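Local coordinates for Vlm2 (Streptomyces tsusimaensis, PDB 6ECB), which takes part in the nonribosomal synthesis of the depsipeptide valinomycin, this part being its thioesterase domain, which acts on thioester-bound acyl chains, at residues F118-A121 with T122-D126; M165-G168 with G169-Q173; V70-P73 with G74-A77. One frame throughout, in Å; residues are numbered along the deposited sequence.

In the fold
Read from the N terminus, the three contacts come in series, each within one continuous run of chain, so none nests in or crosses another. Contact 3 comes first: residues 72-75 turn the chain off strand 67-71 of the central sheet into the loop before helix 86-97. Contact 1 follows, two turns near the end of helix 112-126, which links strands 105-110 and 134-137. Contact 2 closes the short helix 167-170, among the helices inserted between strands 134-137 and 237-241. Contacts 1 and 2 lie on opposite sides of the chain's centre, about 30 Å apart between centres. Contacts 1 and 3 approach to about 5 Å at their nearest atoms without touching.

Contact 1. Residues F118-A121 with T122-D126; sequences FYLA and TMLLD
Phe118 and Thr122, one helical turn apart, meet through the ring carbon CE1 and the methyl CG2, which are 3.7 Å apart. The two side chains cross obliquely. Phe118 reaches this position because its CG stands anti to the backbone N (chi1 179°), which swings the ring forward along the helix.

The same threonine sends its hydroxyl elsewhere. Thr122 OG1 sits between its own backbone N and carbonyl carbon (chi1 75°), and from there it donates to Tyr119 O at 2.8 Å. That carbonyl is gripped twice, since Met123 N also reaches Tyr119 O, at 2.9 Å. Both donors arrive from the same face of the carbonyl plane, and the hydroxyl comes in at the more bent angle, 122° at the oxygen. A hydroxyl on a buried residue thus has its partner inside the helix.

Leu120 and Leu124 lie side by side and point the same way, with Leu120 CD2 and Leu124 CD1 only 3.4 Å apart, tighter than ordinary van der Waals contact. Both leucines rest on Ile107 of strand 105-110. Beneath them, Leu124 N bonds Leu120 O at 2.9 Å, and the bond from Leu125 N to Ala121 O, 3.0 Å, carries the pattern on. The phenol of Tyr119 points to another part of the chain, where its OH bonds Leu228 O.

The i to i+4 bonds are those of an alpha helix, and the leucine pair packs it on the sheet. Here that is helix 112-126, the connection of a beta-alpha-beta unit between strands 105-110 and 134-137, consistent with the helix that follows the nucleophile elbow in alpha/beta hydrolases.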
loop_
_atom_site.group_PDB
_atom_site.type_symbol
_atom_site.label_atom_id
_atom_site.label_comp_id
_atom_site.label_asym_id
_atom_site.label_seq_id
_atom_site.Cartn_x
_atom_site.Cartn_y
_atom_site.Cartn_z
ATOM N N PHE A 118 3.949 -5.206 7.943
ATOM C CA PHE A 118 4.454 -5.604 9.261
ATOM C C PHE A 118 4.517 -7.120 9.379
ATOM O O PHE A 118 5.550 -7.703 9.755
ATOM C CB PHE A 118 3.563 -5.017 10.372
ATOM C CG PHE A 118 4.016 -5.423 11.762
ATOM C CD1 PHE A 118 3.619 -6.629 12.321
ATOM C CD2 PHE A 118 4.897 -4.616 12.477
ATOM C CE1 PHE A 118 4.083 -7.009 13.585
ATOM C CE2 PHE A 118 5.361 -4.998 13.726
ATOM C CZ PHE A 118 4.968 -6.183 14.274
ATOM N N TYR A 119 3.420 -7.794 9.028
ATOM C CA TYR A 119 3.374 -9.238 9.177
ATOM C C TYR A 119 4.276 -9.939 8.155
ATOM O O TYR A 119 4.889 -10.968 8.478
ATOM C CB TYR A 119 1.939 -9.719 9.044
ATOM C CG TYR A 119 1.171 -9.737 10.346
ATOM C CD1 TYR A 119 0.494 -8.621 10.795
ATOM C CD2 TYR A 119 1.069 -10.901 11.082
ATOM C CE1 TYR A 119 -0.215 -8.639 11.967
ATOM C CE2 TYR A 119 0.341 -10.933 12.256
ATOM C CZ TYR A 119 -0.284 -9.789 12.696
ATOM O OH TYR A 119 -1.022 -9.827 13.874
ATOM N N LEU A 120 4.375 -9.377 6.948
ATOM C CA LEU A 120 5.308 -9.859 5.925
ATOM C C LEU A 120 6.736 -9.838 6.456
ATOM O O LEU A 120 7.483 -10.832 6.367
ATOM C CB LEU A 120 5.177 -8.942 4.687
ATOM C CG LEU A 120 5.734 -9.284 3.348
ATOM C CD1 LEU A 120 5.159 -8.249 2.381
ATOM C CD2 LEU A 120 7.220 -9.266 3.437
ATOM N N ALA A 121 7.126 -8.710 7.031
ATOM C CA ALA A 121 8.458 -8.606 7.620
ATOM C C ALA A 121 8.669 -9.645 8.713
ATOM O O ALA A 121 9.749 -10.250 8.794
ATOM C CB ALA A 121 8.677 -7.196 8.154
ATOM N N THR A 122 7.666 -9.874 9.575
ATOM C CA THR A 122 7.873 -10.864 10.625
ATOM C C THR A 122 8.052 -12.245 10.020
ATOM O O THR A 122 8.890 -13.030 10.488
ATOM C CB THR A 122 6.739 -10.896 11.670
ATOM O OG1 THR A 122 5.584 -11.531 11.135
ATOM C CG2 THR A 122 6.378 -9.533 12.146
ATOM N N MET A 123 7.310 -12.544 8.949
ATOM C CA MET A 123 7.449 -13.841 8.297
ATOM C C MET A 123 8.824 -14.002 7.644
ATOM O O MET A 123 9.416 -15.083 7.713
ATOM C CB MET A 123 6.344 -14.028 7.253
ATOM C CG MET A 123 6.222 -15.414 6.678
ATOM S SD MET A 123 4.623 -15.615 5.823
ATOM C CE MET A 123 3.460 -15.453 7.157
ATOM N N LEU A 124 9.338 -12.954 7.000
ATOM C CA LEU A 124 10.680 -13.040 6.432
ATOM C C LEU A 124 11.711 -13.301 7.526
ATOM O O LEU A 124 12.595 -14.135 7.360
ATOM C CB LEU A 124 11.006 -11.759 5.665
ATOM C CG LEU A 124 10.185 -11.564 4.388
ATOM C CD1 LEU A 124 10.465 -10.185 3.818
ATOM C CD2 LEU A 124 10.471 -12.633 3.344
ATOM N N LEU A 125 11.611 -12.587 8.652
ATOM C CA LEU A 125 12.582 -12.812 9.719
ATOM C C LEU A 125 12.542 -14.256 10.203
ATOM O O LEU A 125 13.582 -14.873 10.456
ATOM C CB LEU A 125 12.301 -11.868 10.880
ATOM C CG LEU A 125 12.514 -10.388 10.605
ATOM C CD1 LEU A 125 11.980 -9.589 11.785
ATOM C CD2 LEU A 125 13.949 -10.079 10.405
ATOM N N ASP A 126 11.340 -14.818 10.313
ATOM C CA ASP A 126 11.203 -16.201 10.755
ATOM C C ASP A 126 11.861 -17.173 9.795
ATOM O O ASP A 126 12.247 -18.275 10.199
ATOM C CB ASP A 126 9.730 -16.562 10.901
ATOM C CG ASP A 126 9.077 -15.916 12.090
ATOM O OD1 ASP A 126 9.761 -15.347 12.954
ATOM O OD2 ASP A 126 7.844 -15.974 12.144
#

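Contact 2. Residues M165-G168 with G169-Q173; sequences MGIG and GMLDQ
Met165 approaches Gly169 through backbone, its O lying 3.9 Å from Gly169 N, while its side chain turns to Arg175 and Lys179 of helix 175-179.

Gly166, at the N-cap position of helix 167-170, supplies the first firm bond. Its carbonyl O accepts from Met170 N at 3.0 Å, with the donor in the carbonyl plane and an N-H...O angle of 162°. A weak bond from Gly169 N is added to the same oxygen. Met170 runs out extended beyond CG toward Pro46 and Leu52, and it comes near, without touching, the residues of a probable Ser-His-Asp triad.

Ile167 holds Leu171 in two ways. Its O accepts from Leu171 N at 2.9 Å, and its CG1 lies 4.0 Å from Leu171 CD1, the two side chains being parallel neighbours. Ile167 CG1 is anti to the backbone N (chi1 -173°), which brings that branch alongside the leucine. Leu190, Leu209 and Phe212 of the surrounding helices complete the apolar setting. In the chain these helices come between strands 134-137 and 237-241, where thioesterase domains of the alpha/beta-hydrolase fold usually carry their lid, which is likely here.

Gly168 O is the acceptor of the Schellman motif that ends the helix: Asp172, its C-prime residue, takes positive phi (54°), turning the chain so that Gln173 N reaches Gly168 O at 3.0 Å. The companion bond from Asp172 N to Gly169 O is less certain. Gln173 CB comes within 3.3 Å of Gly168 O, and Asp172 OD1 makes a salt bridge with Arg278 NE.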
loop_
_atom_site.group_PDB
_atom_site.type_symbol
_atom_site.label_atom_id
_atom_site.label_comp_id
_atom_site.label_asym_id
_atom_site.label_seq_id
_atom_site.Cartn_x
_atom_site.Cartn_y
_atom_site.Cartn_z
ATOM N N MET A 165 -13.853 7.069 -3.451
ATOM C CA MET A 165 -12.876 7.508 -2.465
ATOM C C MET A 165 -11.556 6.757 -2.566
ATOM O O MET A 165 -10.514 7.312 -2.208
ATOM C CB MET A 165 -13.445 7.356 -1.046
ATOM C CG MET A 165 -14.706 8.192 -0.761
ATOM S SD MET A 165 -14.636 9.937 -1.277
ATOM C CE MET A 165 -13.132 10.479 -0.492
ATOM N N GLY A 166 -11.568 5.510 -3.033
ATOM C CA GLY A 166 -10.344 4.730 -3.093
ATOM C C GLY A 166 -9.611 4.915 -4.409
ATOM O O GLY A 166 -8.815 5.849 -4.559
ATOM N N ILE A 167 -9.898 4.062 -5.395
ATOM C CA ILE A 167 -9.188 4.173 -6.667
ATOM C C ILE A 167 -9.526 5.485 -7.377
ATOM O O ILE A 167 -8.683 6.039 -8.094
ATOM C CB ILE A 167 -9.458 2.929 -7.544
ATOM C CG1 ILE A 167 -8.569 2.967 -8.790
ATOM C CG2 ILE A 167 -10.950 2.810 -7.908
ATOM C CD1 ILE A 167 -8.256 1.601 -9.329
ATOM N N GLY A 168 -10.744 6.017 -7.201
ATOM C CA GLY A 168 -11.022 7.356 -7.696
ATOM C C GLY A 168 -10.001 8.363 -7.194
ATOM O O GLY A 168 -9.516 9.212 -7.950
ATOM N N GLY A 169 -9.645 8.263 -5.916
ATOM C CA GLY A 169 -8.582 9.098 -5.385
ATOM C C GLY A 169 -7.242 8.782 -6.017
ATOM O O GLY A 169 -6.537 9.684 -6.480
ATOM N N MET A 170 -6.877 7.492 -6.060
ATOM C CA MET A 170 -5.589 7.097 -6.629
ATOM C C MET A 170 -5.417 7.664 -8.036
ATOM O O MET A 170 -4.282 7.860 -8.484
ATOM C CB MET A 170 -5.444 5.560 -6.668
ATOM C CG MET A 170 -5.261 4.830 -5.312
ATOM S SD MET A 170 -5.318 3.013 -5.516
ATOM C CE MET A 170 -5.287 2.397 -3.830
ATOM N N LEU A 171 -6.525 7.937 -8.743
ATOM C CA LEU A 171 -6.483 8.407 -10.122
ATOM C C LEU A 171 -6.773 9.902 -10.258
ATOM O O LEU A 171 -7.110 10.360 -11.353
ATOM C CB LEU A 171 -7.465 7.609 -10.985
ATOM C CG LEU A 171 -7.083 6.131 -11.194
ATOM C CD1 LEU A 171 -8.160 5.384 -11.990
ATOM C CD2 LEU A 171 -5.732 6.013 -11.904
ATOM N N ASP A 172 -6.645 10.669 -9.174
ATOM C CA ASP A 172 -6.822 12.128 -9.214
ATOM C C ASP A 172 -8.167 12.517 -9.830
ATOM O O ASP A 172 -8.279 13.462 -10.615
ATOM C CB ASP A 172 -5.659 12.794 -9.962
ATOM C CG ASP A 172 -4.393 12.893 -9.110
ATOM O OD1 ASP A 172 -4.376 13.722 -8.172
ATOM O OD2 ASP A 172 -3.423 12.138 -9.364
ATOM N N GLN A 173 -9.215 11.805 -9.451
ATOM C CA GLN A 173 -10.532 12.039 -10.015
ATOM C C GLN A 173 -11.387 12.916 -9.104
ATOM O O GLN A 173 -11.130 13.065 -7.907
ATOM C CB GLN A 173 -11.238 10.706 -10.279
ATOM C CG GLN A 173 -10.597 9.930 -11.403
ATOM C CD GLN A 173 -10.998 10.453 -12.757
ATOM O OE1 GLN A 173 -10.231 11.156 -13.431
ATOM N NE2 GLN A 173 -12.216 10.120 -13.172
#

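Contact 3. Residues V70-P73 with G74-A77; sequences VEAP and GLGA
Between Ala72 and Leu75 the chain makes a type II beta turn, with Pro73 and Gly74 at its two corners; proline suits the first corner, with phi -63°, and glycine the second, with phi 91°. The turn follows directly on strand 67-71 and steers the chain into the loop before helix 86-97. It is an open turn: Ala72 O and Leu75 N stand 3.9 Å apart, too far for a direct bond, and a water fills the role.

Leu75 folds back over the strand end. Its CD1 settles over the flat face of the Glu71 carboxylate, 3.9 Å from Glu71 CD and 3.8 Å from Glu71 OE2. The glutamate bends to meet it: chi2 of 104° carries the carboxylate round instead of letting the chain run straight. Ala72 CB adds a looser apolar touch on the same methyl, at 4.4 Å from Leu75 CD1.

The buried carboxylate is held at both oxygens: OE2 is hydrogen-bonded with Tyr208 OH and OE1 with the amide N of Val51; such pairing would be expected to steady its charge. Helix 206-220 lies against Leu75 through Tyr208, Arg211 and Leu215, and Arg211 NH1 also bonds Gly74 O. Over one face of the turn, the bridging water donates to Ala72 O at 2.7 Å and accepts from Leu75 N at 3.2 Å.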
loop_
_atom_site.group_PDB
_atom_site.type_symbol
_atom_site.label_atom_id
_atom_site.label_comp_id
_atom_site.label_asym_id
_atom_site.label_seq_id
_atom_site.Cartn_x
_atom_site.Cartn_y
_atom_site.Cartn_z
ATOM N N VAL A 70 4.139 -5.661 -4.476
ATOM C CA VAL A 70 3.532 -6.974 -4.625
ATOM C C VAL A 70 2.082 -6.787 -5.029
ATOM O O VAL A 70 1.316 -6.116 -4.337
ATOM C CB VAL A 70 3.628 -7.793 -3.339
ATOM C CG1 VAL A 70 2.971 -9.138 -3.560
ATOM C CG2 VAL A 70 5.074 -7.970 -2.950
ATOM N N GLU A 71 1.719 -7.400 -6.133
ATOM C CA GLU A 71 0.358 -7.428 -6.627
ATOM C C GLU A 71 -0.314 -8.712 -6.142
ATOM O O GLU A 71 0.262 -9.798 -6.248
ATOM C CB GLU A 71 0.396 -7.379 -8.144
ATOM C CG GLU A 71 -0.897 -7.269 -8.780
ATOM C CD GLU A 71 -1.190 -5.875 -9.296
ATOM O OE1 GLU A 71 -0.778 -4.837 -8.711
ATOM O OE2 GLU A 71 -1.879 -5.858 -10.297
ATOM N N ALA A 72 -1.526 -8.584 -5.634
ATOM C CA ALA A 72 -2.241 -9.756 -5.136
ATOM C C ALA A 72 -2.469 -10.768 -6.256
ATOM O O ALA A 72 -2.611 -10.405 -7.426
ATOM C CB ALA A 72 -3.587 -9.344 -4.544
ATOM N N PRO A 73 -2.590 -12.062 -5.919
ATOM C CA PRO A 73 -3.004 -13.027 -6.934
ATOM C C PRO A 73 -4.404 -12.712 -7.427
ATOM O O PRO A 73 -5.225 -12.159 -6.695
ATOM C CB PRO A 73 -2.958 -14.368 -6.191
ATOM C CG PRO A 73 -3.035 -14.053 -4.791
ATOM C CD PRO A 73 -2.436 -12.679 -4.596
ATOM N N GLY A 74 -4.653 -13.058 -8.690
ATOM C CA GLY A 74 -5.981 -13.108 -9.265
ATOM C C GLY A 74 -6.448 -11.833 -9.920
ATOM O O GLY A 74 -7.595 -11.771 -10.364
ATOM N N LEU A 75 -5.602 -10.808 -9.975
ATOM C CA LEU A 75 -5.950 -9.565 -10.652
ATOM C C LEU A 75 -5.664 -9.598 -12.154
ATOM O O LEU A 75 -6.195 -8.750 -12.876
ATOM C CB LEU A 75 -5.213 -8.390 -9.996
ATOM C CG LEU A 75 -5.556 -8.063 -8.533
ATOM C CD1 LEU A 75 -4.778 -6.865 -8.035
ATOM C CD2 LEU A 75 -7.041 -7.820 -8.289
ATOM N N GLY A 76 -4.906 -10.591 -12.653
ATOM C CA GLY A 76 -4.569 -10.644 -14.068
ATOM C C GLY A 76 -5.650 -11.269 -14.937
ATOM O O GLY A 76 -6.519 -12.011 -14.483
ATOM N N ALA A 77 -5.589 -10.972 -16.238
ATOM C CA ALA A 77 -6.631 -11.429 -17.145
ATOM C C ALA A 77 -6.602 -12.947 -17.267
ATOM O O ALA A 77 -5.535 -13.569 -17.276
ATOM C CB ALA A 77 -6.466 -10.790 -18.523
HETATM O O HOH W 1 -2.446 -10.617 -10.098
#